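Local structure of Rab5 protein, putative (Plasmodium falciparum, 3CLV) at residues 13-18 with 129-134; 18-23 with 98-103; 120-125 with 148-153. The protein is a putative Rab5-type small G protein of the Ras family, with guanosine-5'-diphosphate bound in its pocket. One frame throughout, in Å; residues are numbered along the deposited sequence.

Contact 1: residues 13-18 with 129-134. With GDP (guanosine-5'-diphosphate), chain D.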
loop_
_atom_site.group_PDB
_atom_site.type_symbol
_atom_site.label_atom_id
_atom_site.label_comp_id
_atom_site.label_asym_id
_atom_site.label_seq_id
_atom_site.Cartn_x
_atom_site.Cartn_y
_atom_site.Cartn_z
ATOM N N LEU A 13 -10.963 -4.873 -7.271
ATOM C CA LEU A 13 -10.801 -6.304 -7.188
ATOM C C LEU A 13 -11.912 -7.009 -7.960
ATOM O O LEU A 13 -13.045 -6.544 -7.979
ATOM C CB LEU A 13 -10.853 -6.714 -5.704
ATOM C CG LEU A 13 -10.908 -8.171 -5.282
ATOM C CD1 LEU A 13 -9.563 -8.858 -5.524
ATOM C CD2 LEU A 13 -11.263 -8.244 -3.798
ATOM N N GLY A 14 -11.587 -8.146 -8.571
ATOM C CA GLY A 14 -12.581 -8.965 -9.283
ATOM C C GLY A 14 -11.858 -9.953 -10.171
ATOM O O GLY A 14 -10.662 -9.785 -10.440
ATOM N N GLU A 15 -12.573 -10.979 -10.627
ATOM C CA GLU A 15 -11.991 -12.005 -11.506
ATOM C C GLU A 15 -11.541 -11.362 -12.839
ATOM O O GLU A 15 -12.132 -10.378 -13.274
ATOM C CB GLU A 15 -13.031 -13.107 -11.748
ATOM C CG GLU A 15 -12.547 -14.259 -12.642
ATOM C CD GLU A 15 -13.505 -15.437 -12.698
ATOM O OE1 GLU A 15 -14.301 -15.643 -11.746
ATOM O OE2 GLU A 15 -13.450 -16.169 -13.718
ATOM N N SER A 16 -10.500 -11.888 -13.489
ATOM C CA SER A 16 -10.177 -11.398 -14.830
ATOM C C SER A 16 -11.382 -11.469 -15.770
ATOM O O SER A 16 -12.212 -12.397 -15.696
ATOM C CB SER A 16 -8.945 -12.081 -15.453
ATOM O OG SER A 16 -9.151 -13.470 -15.596
ATOM N N SER A 17 -11.476 -10.438 -16.608
ATOM C CA SER A 17 -12.507 -10.255 -17.638
ATOM C C SER A 17 -13.780 -9.544 -17.190
ATOM O O SER A 17 -14.620 -9.240 -18.033
ATOM C CB SER A 17 -12.870 -11.575 -18.357
ATOM O OG SER A 17 -13.922 -12.225 -17.661
ATOM N N VAL A 18 -13.917 -9.272 -15.888
ATOM C CA VAL A 18 -15.135 -8.585 -15.362
ATOM C C VAL A 18 -15.220 -7.119 -15.753
ATOM O O VAL A 18 -16.306 -6.543 -15.777
ATOM C CB VAL A 18 -15.348 -8.778 -13.826
ATOM C CG1 VAL A 18 -15.415 -10.252 -13.480
ATOM C CG2 VAL A 18 -14.280 -8.046 -12.984
ATOM N N SER A 129 -21.898 -15.963 -13.917
ATOM C CA SER A 129 -22.211 -16.164 -12.497
ATOM C C SER A 129 -21.004 -16.586 -11.665
ATOM O O SER A 129 -20.916 -16.231 -10.492
ATOM C CB SER A 129 -23.413 -17.122 -12.293
ATOM O OG SER A 129 -23.090 -18.455 -12.655
ATOM N N ASN A 130 -20.071 -17.318 -12.275
ATOM C CA ASN A 130 -18.825 -17.699 -11.617
ATOM C C ASN A 130 -18.090 -16.492 -11.005
ATOM O O ASN A 130 -17.477 -16.600 -9.941
ATOM C CB ASN A 130 -17.893 -18.429 -12.591
ATOM C CG ASN A 130 -18.358 -19.853 -12.919
ATOM O OD1 ASN A 130 -19.196 -20.437 -12.219
ATOM N ND2 ASN A 130 -17.796 -20.423 -13.994
ATOM N N THR A 131 -18.163 -15.353 -11.685
ATOM C CA THR A 131 -17.484 -14.143 -11.224
ATOM C C THR A 131 -18.200 -13.552 -10.001
ATOM O O THR A 131 -17.555 -12.942 -9.152
ATOM C CB THR A 131 -17.314 -13.095 -12.342
ATOM O OG1 THR A 131 -18.576 -12.497 -12.666
ATOM C CG2 THR A 131 -16.700 -13.725 -13.601
ATOM N N LEU A 132 -19.516 -13.744 -9.917
ATOM C CA LEU A 132 -20.269 -13.410 -8.696
ATOM C C LEU A 132 -19.826 -14.267 -7.499
ATOM O O LEU A 132 -19.580 -13.747 -6.402
ATOM C CB LEU A 132 -21.793 -13.531 -8.906
ATOM C CG LEU A 132 -22.645 -13.242 -7.642
ATOM C CD1 LEU A 132 -22.362 -11.869 -7.041
ATOM C CD2 LEU A 132 -24.140 -13.396 -7.910
ATOM N N ASP A 133 -19.730 -15.575 -7.712
ATOM C CA ASP A 133 -19.290 -16.497 -6.665
ATOM C C ASP A 133 -17.918 -16.101 -6.097
ATOM O O ASP A 133 -17.705 -16.135 -4.882
ATOM C CB ASP A 133 -19.231 -17.933 -7.207
ATOM C CG ASP A 133 -20.587 -18.452 -7.690
ATOM O OD1 ASP A 133 -21.654 -17.994 -7.200
ATOM O OD2 ASP A 133 -20.570 -19.349 -8.567
ATOM N N ARG A 134 -16.984 -15.736 -6.973
ATOM C CA ARG A 134 -15.672 -15.247 -6.525
ATOM C C ARG A 134 -15.749 -13.919 -5.764
ATOM O O ARG A 134 -15.057 -13.728 -4.763
ATOM C CB ARG A 134 -14.700 -15.131 -7.710
ATOM C CG ARG A 134 -14.049 -16.470 -8.109
ATOM C CD ARG A 134 -12.658 -16.638 -7.464
ATOM N NE ARG A 134 -12.605 -16.120 -6.095
ATOM C CZ ARG A 134 -11.512 -16.064 -5.332
ATOM N NH1 ARG A 134 -10.344 -16.507 -5.784
ATOM N NH2 ARG A 134 -11.593 -15.557 -4.104
HETATM P PB GDP D . -10.454 -6.948 -16.270
HETATM O O1B GDP D . -9.535 -5.780 -16.107
HETATM O O2B GDP D . -9.673 -8.219 -16.518
HETATM O O3B GDP D . -11.351 -7.160 -15.078
HETATM O O3A GDP D . -11.466 -6.717 -17.516
HETATM P PA GDP D . -11.173 -5.803 -18.827
HETATM O O1A GDP D . -9.868 -6.223 -19.483
HETATM O O2A GDP D . -11.300 -4.334 -18.569
HETATM O "O5'" GDP D . -12.379 -6.268 -19.784
HETATM C "C5'" GDP D . -12.512 -7.618 -20.245
HETATM C "C4'" GDP D . -13.385 -7.604 -21.506
HETATM O "O4'" GDP D . -14.722 -7.215 -21.180
HETATM C "C3'" GDP D . -12.924 -6.646 -22.601
HETATM O "O3'" GDP D . -13.217 -7.317 -23.833
HETATM C "C2'" GDP D . -13.838 -5.425 -22.464
HETATM O "O2'" GDP D . -14.056 -4.707 -23.687
HETATM C "C1'" GDP D . -15.117 -6.090 -21.978
HETATM N N9 GDP D . -15.902 -5.207 -21.110
HETATM C C8 GDP D . -15.459 -4.564 -20.008
HETATM N N7 GDP D . -16.457 -3.850 -19.453
HETATM C C5 GDP D . -17.564 -4.053 -20.205
HETATM C C6 GDP D . -18.975 -3.601 -20.176
HETATM O O6 GDP D . -19.368 -2.832 -19.266
HETATM N N1 GDP D . -19.807 -4.053 -21.152
HETATM C C2 GDP D . -19.407 -4.897 -22.138
HETATM N N2 GDP D . -20.315 -5.301 -23.063
HETATM N N3 GDP D . -18.115 -5.342 -22.241
HETATM C C4 GDP D . -17.186 -4.958 -21.305
HETATM O O HOH W 1 -15.380 -11.087 -9.727
#

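Contact 2: residues 18-23 with 98-103. With GDP (guanosine-5'-diphosphate), chain D.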
loop_
_atom_site.group_PDB
_atom_site.type_symbol
_atom_site.label_atom_id
_atom_site.label_comp_id
_atom_site.label_asym_id
_atom_site.label_seq_id
_atom_site.Cartn_x
_atom_site.Cartn_y
_atom_site.Cartn_z
ATOM N N VAL A 18 -13.917 -9.272 -15.888
ATOM C CA VAL A 18 -15.135 -8.585 -15.362
ATOM C C VAL A 18 -15.220 -7.119 -15.753
ATOM O O VAL A 18 -16.306 -6.543 -15.777
ATOM C CB VAL A 18 -15.348 -8.778 -13.826
ATOM C CG1 VAL A 18 -15.415 -10.252 -13.480
ATOM C CG2 VAL A 18 -14.280 -8.046 -12.984
ATOM N N GLY A 19 -14.085 -6.509 -16.091
ATOM C CA GLY A 19 -14.106 -5.148 -16.608
ATOM C C GLY A 19 -13.414 -4.089 -15.756
ATOM O O GLY A 19 -13.668 -2.900 -15.929
ATOM N N LYS A 20 -12.525 -4.508 -14.858
ATOM C CA LYS A 20 -11.765 -3.568 -14.015
ATOM C C LYS A 20 -10.959 -2.548 -14.838
ATOM O O LYS A 20 -11.037 -1.356 -14.574
ATOM C CB LYS A 20 -10.823 -4.339 -13.077
ATOM C CG LYS A 20 -11.531 -5.273 -12.071
ATOM C CD LYS A 20 -10.518 -5.969 -11.123
ATOM C CE LYS A 20 -9.490 -6.907 -11.820
ATOM N NZ LYS A 20 -10.086 -8.012 -12.708
ATOM N N SER A 21 -10.197 -2.993 -15.840
ATOM C CA SER A 21 -9.364 -2.028 -16.575
ATOM C C SER A 21 -10.283 -1.074 -17.333
ATOM O O SER A 21 -9.963 0.094 -17.496
ATOM C CB SER A 21 -8.346 -2.704 -17.522
ATOM O OG SER A 21 -8.953 -3.206 -18.710
ATOM N N SER A 22 -11.436 -1.592 -17.765
ATOM C CA SER A 22 -12.437 -0.812 -18.492
ATOM C C SER A 22 -13.116 0.238 -17.611
ATOM O O SER A 22 -13.335 1.376 -18.042
ATOM C CB SER A 22 -13.456 -1.724 -19.157
ATOM O OG SER A 22 -12.811 -2.606 -20.072
ATOM N N ILE A 23 -13.432 -0.131 -16.366
ATOM C CA ILE A 23 -13.934 0.860 -15.410
ATOM C C ILE A 23 -12.926 2.005 -15.248
ATOM O O ILE A 23 -13.306 3.177 -15.269
ATOM C CB ILE A 23 -14.282 0.205 -14.040
ATOM C CG1 ILE A 23 -15.478 -0.730 -14.192
ATOM C CG2 ILE A 23 -14.556 1.278 -12.943
ATOM C CD1 ILE A 23 -15.679 -1.681 -12.987
ATOM N N TRP A 98 -5.957 1.011 -6.863
ATOM C CA TRP A 98 -5.059 -0.069 -7.165
ATOM C C TRP A 98 -5.871 -1.183 -7.807
ATOM O O TRP A 98 -6.638 -1.871 -7.121
ATOM C CB TRP A 98 -4.381 -0.596 -5.883
ATOM C CG TRP A 98 -3.465 0.385 -5.151
ATOM C CD1 TRP A 98 -3.604 1.735 -5.051
ATOM C CD2 TRP A 98 -2.316 0.043 -4.370
ATOM N NE1 TRP A 98 -2.585 2.267 -4.295
ATOM C CE2 TRP A 98 -1.785 1.243 -3.860
ATOM C CE3 TRP A 98 -1.669 -1.168 -4.071
ATOM C CZ2 TRP A 98 -0.651 1.271 -3.047
ATOM C CZ3 TRP A 98 -0.548 -1.140 -3.270
ATOM C CH2 TRP A 98 -0.042 0.076 -2.773
ATOM N N ASP A 99 -5.662 -1.400 -9.105
ATOM C CA ASP A 99 -6.346 -2.475 -9.838
ATOM C C ASP A 99 -5.531 -3.750 -9.726
ATOM O O ASP A 99 -4.398 -3.804 -10.202
ATOM C CB ASP A 99 -6.532 -2.076 -11.308
ATOM C CG ASP A 99 -7.171 -3.163 -12.169
ATOM O OD1 ASP A 99 -7.650 -4.186 -11.631
ATOM O OD2 ASP A 99 -7.198 -2.969 -13.421
ATOM N N THR A 100 -6.102 -4.769 -9.078
ATOM C CA THR A 100 -5.370 -6.031 -8.875
ATOM C C THR A 100 -4.880 -6.602 -10.217
ATOM O O THR A 100 -3.801 -7.190 -10.281
ATOM C CB THR A 100 -6.191 -7.081 -8.085
ATOM O OG1 THR A 100 -7.445 -7.301 -8.738
ATOM C CG2 THR A 100 -6.460 -6.593 -6.653
ATOM N N ALA A 101 -5.682 -6.414 -11.266
ATOM C CA ALA A 101 -5.308 -6.666 -12.680
ATOM C C ALA A 101 -4.681 -8.021 -12.968
ATOM O O ALA A 101 -3.839 -8.130 -13.878
ATOM C CB ALA A 101 -4.382 -5.561 -13.207
ATOM N N GLY A 102 -5.092 -9.039 -12.216
ATOM C CA GLY A 102 -4.553 -10.394 -12.381
ATOM C C GLY A 102 -3.884 -10.928 -11.119
ATOM O O GLY A 102 -3.830 -12.143 -10.917
ATOM N N GLN A 103 -3.404 -10.027 -10.260
ATOM C CA GLN A 103 -2.718 -10.425 -9.021
ATOM C C GLN A 103 -3.636 -10.994 -7.937
ATOM O O GLN A 103 -3.165 -11.592 -6.963
ATOM C CB GLN A 103 -1.881 -9.265 -8.466
ATOM C CG GLN A 103 -0.834 -8.729 -9.459
ATOM C CD GLN A 103 0.421 -9.583 -9.519
ATOM O OE1 GLN A 103 0.421 -10.729 -9.099
ATOM N NE2 GLN A 103 1.506 -9.007 -10.024
HETATM P PB GDP D . -10.454 -6.948 -16.270
HETATM O O1B GDP D . -9.535 -5.780 -16.107
HETATM O O2B GDP D . -9.673 -8.219 -16.518
HETATM O O3B GDP D . -11.351 -7.160 -15.078
HETATM O O3A GDP D . -11.466 -6.717 -17.516
HETATM P PA GDP D . -11.173 -5.803 -18.827
HETATM O O1A GDP D . -9.868 -6.223 -19.483
HETATM O O2A GDP D . -11.300 -4.334 -18.569
HETATM O "O5'" GDP D . -12.379 -6.268 -19.784
HETATM C "C5'" GDP D . -12.512 -7.618 -20.245
HETATM C "C4'" GDP D . -13.385 -7.604 -21.506
HETATM O "O4'" GDP D . -14.722 -7.215 -21.180
HETATM C "C3'" GDP D . -12.924 -6.646 -22.601
HETATM O "O3'" GDP D . -13.217 -7.317 -23.833
HETATM C "C2'" GDP D . -13.838 -5.425 -22.464
HETATM O "O2'" GDP D . -14.056 -4.707 -23.687
HETATM C "C1'" GDP D . -15.117 -6.090 -21.978
HETATM N N9 GDP D . -15.902 -5.207 -21.110
HETATM C C8 GDP D . -15.459 -4.564 -20.008
HETATM N N7 GDP D . -16.457 -3.850 -19.453
HETATM C C5 GDP D . -17.564 -4.053 -20.205
HETATM C C6 GDP D . -18.975 -3.601 -20.176
HETATM O O6 GDP D . -19.368 -2.832 -19.266
HETATM N N1 GDP D . -19.807 -4.053 -21.152
HETATM C C2 GDP D . -19.407 -4.897 -22.138
HETATM N N2 GDP D . -20.315 -5.301 -23.063
HETATM N N3 GDP D . -18.115 -5.342 -22.241
HETATM C C4 GDP D . -17.186 -4.958 -21.305
#

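Contact 3: residues 120-125 with 148-153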
loop_
_atom_site.group_PDB
_atom_site.type_symbol
_atom_site.label_atom_id
_atom_site.label_comp_id
_atom_site.label_asym_id
_atom_site.label_seq_id
_atom_site.Cartn_x
_atom_site.Cartn_y
_atom_site.Cartn_z
ATOM N N ALA A 120 -12.955 -0.813 -0.911
ATOM C CA ALA A 120 -12.775 -1.945 -1.794
ATOM C C ALA A 120 -13.922 -1.954 -2.782
ATOM O O ALA A 120 -15.110 -1.929 -2.390
ATOM C CB ALA A 120 -12.709 -3.259 -1.006
ATOM N N ILE A 121 -13.563 -1.955 -4.061
ATOM C CA ILE A 121 -14.513 -2.092 -5.153
ATOM C C ILE A 121 -14.437 -3.520 -5.675
ATOM O O ILE A 121 -13.426 -3.922 -6.282
ATOM C CB ILE A 121 -14.214 -1.104 -6.321
ATOM C CG1 ILE A 121 -14.159 0.343 -5.835
ATOM C CG2 ILE A 121 -15.261 -1.242 -7.456
ATOM C CD1 ILE A 121 -13.593 1.320 -6.920
ATOM N N VAL A 122 -15.496 -4.292 -5.434
ATOM C CA VAL A 122 -15.514 -5.704 -5.829
ATOM C C VAL A 122 -16.458 -5.868 -7.017
ATOM O O VAL A 122 -17.681 -5.686 -6.887
ATOM C CB VAL A 122 -15.921 -6.660 -4.670
ATOM C CG1 VAL A 122 -15.703 -8.113 -5.101
ATOM C CG2 VAL A 122 -15.100 -6.376 -3.417
ATOM N N VAL A 123 -15.883 -6.189 -8.170
ATOM C CA VAL A 123 -16.600 -6.146 -9.441
ATOM C C VAL A 123 -16.908 -7.571 -9.914
ATOM O O VAL A 123 -16.093 -8.460 -9.776
ATOM C CB VAL A 123 -15.735 -5.419 -10.538
ATOM C CG1 VAL A 123 -16.500 -5.292 -11.861
ATOM C CG2 VAL A 123 -15.276 -4.065 -10.032
ATOM N N PHE A 124 -18.097 -7.774 -10.464
ATOM C CA PHE A 124 -18.401 -9.016 -11.172
ATOM C C PHE A 124 -19.100 -8.674 -12.490
ATOM O O PHE A 124 -19.452 -7.511 -12.743
ATOM C CB PHE A 124 -19.205 -9.991 -10.284
ATOM C CG PHE A 124 -20.654 -9.573 -10.063
ATOM C CD1 PHE A 124 -20.985 -8.680 -9.044
ATOM C CD2 PHE A 124 -21.669 -10.081 -10.867
ATOM C CE1 PHE A 124 -22.303 -8.270 -8.841
ATOM C CE2 PHE A 124 -23.005 -9.676 -10.681
ATOM C CZ PHE A 124 -23.317 -8.772 -9.660
ATOM N N ASP A 125 -19.257 -9.694 -13.328
ATOM C CA ASP A 125 -19.839 -9.573 -14.663
ATOM C C ASP A 125 -21.211 -10.244 -14.565
ATOM O O ASP A 125 -21.316 -11.423 -14.207
ATOM C CB ASP A 125 -18.891 -10.287 -15.660
ATOM C CG ASP A 125 -19.458 -10.420 -17.074
ATOM O OD1 ASP A 125 -20.615 -10.015 -17.353
ATOM O OD2 ASP A 125 -18.706 -10.981 -17.914
ATOM N N TYR A 148 -13.480 -1.984 5.784
ATOM C CA TYR A 148 -13.449 -1.391 4.459
ATOM C C TYR A 148 -14.823 -0.844 4.177
ATOM O O TYR A 148 -15.825 -1.422 4.607
ATOM C CB TYR A 148 -13.090 -2.435 3.383
ATOM C CG TYR A 148 -11.727 -3.063 3.569
ATOM C CD1 TYR A 148 -10.556 -2.360 3.259
ATOM C CD2 TYR A 148 -11.607 -4.362 4.066
ATOM C CE1 TYR A 148 -9.289 -2.949 3.435
ATOM C CE2 TYR A 148 -10.361 -4.959 4.252
ATOM C CZ TYR A 148 -9.216 -4.252 3.937
ATOM O OH TYR A 148 -8.025 -4.867 4.151
ATOM N N ILE A 149 -14.872 0.265 3.453
ATOM C CA ILE A 149 -16.099 0.633 2.744
ATOM C C ILE A 149 -16.110 -0.181 1.452
ATOM O O ILE A 149 -15.263 0.022 0.570
ATOM C CB ILE A 149 -16.180 2.159 2.459
ATOM C CG1 ILE A 149 -16.147 2.944 3.773
ATOM C CG2 ILE A 149 -17.461 2.472 1.676
ATOM C CD1 ILE A 149 -15.837 4.449 3.601
ATOM N N ILE A 150 -17.054 -1.118 1.356
ATOM C CA ILE A 150 -17.112 -2.061 0.231
ATOM C C ILE A 150 -18.295 -1.726 -0.673
ATOM O O ILE A 150 -19.430 -1.575 -0.202
ATOM C CB ILE A 150 -17.225 -3.529 0.694
ATOM C CG1 ILE A 150 -16.040 -3.913 1.597
ATOM C CG2 ILE A 150 -17.333 -4.474 -0.514
ATOM C CD1 ILE A 150 -16.319 -5.171 2.419
ATOM N N ILE A 151 -18.000 -1.603 -1.964
ATOM C CA ILE A 151 -19.014 -1.471 -2.995
ATOM C C ILE A 151 -18.943 -2.664 -3.958
ATOM O O ILE A 151 -17.879 -2.972 -4.534
ATOM C CB ILE A 151 -18.977 -0.090 -3.697
ATOM C CG1 ILE A 151 -20.147 0.064 -4.685
ATOM C CG2 ILE A 151 -17.583 0.210 -4.349
ATOM C CD1 ILE A 151 -20.533 1.563 -4.874
ATOM N N LEU A 152 -20.075 -3.352 -4.083
ATOM C CA LEU A 152 -20.178 -4.492 -4.973
ATOM C C LEU A 152 -20.681 -3.939 -6.293
ATOM O O LEU A 152 -21.686 -3.221 -6.329
ATOM C CB LEU A 152 -21.119 -5.550 -4.392
ATOM C CG LEU A 152 -21.415 -6.776 -5.250
ATOM C CD1 LEU A 152 -20.140 -7.632 -5.400
ATOM C CD2 LEU A 152 -22.538 -7.601 -4.600
ATOM N N VAL A 153 -19.956 -4.235 -7.373
ATOM C CA VAL A 153 -20.270 -3.631 -8.677
ATOM C C VAL A 153 -20.704 -4.713 -9.659
ATOM O O VAL A 153 -19.959 -5.668 -9.930
ATOM C CB VAL A 153 -19.081 -2.799 -9.271
ATOM C CG1 VAL A 153 -19.388 -2.302 -10.716
ATOM C CG2 VAL A 153 -18.724 -1.623 -8.370
#

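Contact 1: residues 13-18 with 129-134
With CG of Glu-15 anti to its backbone N (chi1 -179°) and the chain extended beyond it, the carboxylate reaches across to the first turns of helix 129-145, where Thr-131 holds CG2 anti to its own carbonyl carbon, a placement that turns the methyl towards the carboxylate. The two side chains cross at about a right angle: OE1 of Glu-15 lies 3.6 Å from both CA and CG2 of Thr-131, and 3.7 Å from CG of Arg-134, touching the aliphatic part of the arginine. The guanidinium bends away, its NE 5.9 Å from that OE1, and makes a cation-pi interaction with Trp-138. The apolar packing is between Val-18 and Thr-131, CG1 of the valine lying 3.6 Å from CB of the threonine. Threonine suits this place because its two branches divide the work: the methyl packs, while OG1 is hydrogen-bonded to the backbone O of Asn-128 and the backbone N of Asp-125. Residues 13-18 form the loop between strand 8-13 and helix 20-29, the phosphate-binding loop of Ras-like folds, and a type II turn runs from Glu-15 to Val-18. Ser-17 N, within that turn, gives O2B of guanosine-5'-diphosphate a nearly straight hydrogen bond of 2.9 Å (171°). No direct hydrogen bond joins loop and helix; one water instead accepts from Glu-15 N and donates to Thr-131 O, each at 2.9 Å.

Contact 2: residues 18-23 with 98-103
The backbones approach most closely where Lys-20, in the first turn of helix 20-29, faces Asp-99 at the end of strand 92-99, their CA atoms 6.9 Å apart. From there the lysine chain crosses the aspartate at about a right angle and presents its methylenes to the carboxylate: OD1 of Asp-99 lies 3.3 Å from CE of Lys-20 and nearly as close to its CD and CB. CE also passes the hydroxyl of Thr-100, whose OG1 is hydrogen-bonded to Glu-104. The lysine is bent at its last two torsions, and chi4 (-55°) turns NZ aside, so that it stands 4.7 Å from OD1 of Asp-99 and makes no salt bridge with it. NZ instead bonds O3B of guanosine-5'-diphosphate at 2.8 Å and the carbonyl of Gly-14, more weakly that of Glu-15. Lysine suits the place by being long enough to pass the carboxylate and bring a cationic tip to the phosphate. The nearby negative charge of Asp-99 may still help to stabilise the ammonium group. Asp-99 OD1 has a bond of its own, taking Ala-101 N at 3.0 Å from above the carboxylate plane in an Asx turn that bends the chain beyond the strand. On the helix side, O3B also receives the amides of Gly-19 and Lys-20, while Ser-21 N bonds O1B. The hydroxyls of Ser-21 and Ser-22 both bond O2A, at 2.6 and 2.7 Å from their OG atoms. Gly-19, the N-cap, has positive phi and lies where a CB would run into the guanine N7. Strand, glycine-rich loop, lysine and serine at the start of a helix, with backbone amides on the phosphates, fit the P-loop (Walker A) of Ras-like proteins.

Contact 3: residues 120-125 with 148-153
Strands 119-125 and 149-155 are neighbours in the central sheet and the two strands of a right-handed beta-alpha-beta crossover whose helix is 129-145. Their segments run parallel, 14° between directions, with axes 4.6 Å apart. Five backbone hydrogen bonds form the ladder, in which the alternate residues Ala-120, Val-122 and Phe-124 of one strand bond to Ile-149, Ile-151 and Val-153 of the other. Phe-124 N meets Val-153 O at 2.9 Å, nearly along the C=O axis, and the shortest bond, Val-153 N to Val-122 O, is 2.7 Å. On the face carrying Ile-121, Val-123, Ile-151 and Val-153, side chains of paired residues lie side by side. CG1 of Ile-121 touches CG2 of Ile-151 at 3.7 Å, while its other branch, CG2, placed anti to the backbone N, reaches CG2 of Val-153 at 3.6 Å. Isoleucine suits this position because its two branches at CB serve two neighbours on the adjoining strand. Phe-195 and Leu-198 of helix 191-206 pack on Ile-121 and Ile-151, and Ile-23 of helix 20-29 on Val-123. The other face, with Ala-120, Val-122, Ile-150 and Leu-152, is covered by helix 129-145; small Ala-120 lets Leu-142 pack close, and Val-122 packs on Ala-135. At the end of the ladder Phe-124 carries CG between its backbone N and carbonyl carbon (chi1 73°), a placement from which the ring slants across the neighbouring strand: CD1 is 3.3 Å from Val-153 O and 3.9 Å from CD1 of Leu-152. Beta-branched and aliphatic residues are at home in extended strands, and here they leave the buried polar groups to the backbone: at Ala-120, Val-122 and Phe-124 N it bonds across the pair, at Ile-121 and Val-123 N to strand 8-13, while hydrocarbon fills both faces.

In the fold
From the N terminus, strand 8-13 leads into the loop of contact 1, and contact 2 begins at its Val-18, shortly before helix 20-29; the two share that residue and both touch guanosine-5'-diphosphate. Contact 2 closes first, returning the chain at residues 98-103, and so lies within the longer loop that contact 1 closes at residues 129-134. Contact 3 opens at residues 120-125, before contact 1 has closed, and closes at 148-153, so contacts 1 and 3 cross, while contacts 2 and 3 follow in series. Leu-13 continues the sheet of contact 3 by bonding to Ile-121 and Val-123. Together the three contacts tie the phosphate-binding loop to the central sheet and helix 129-145.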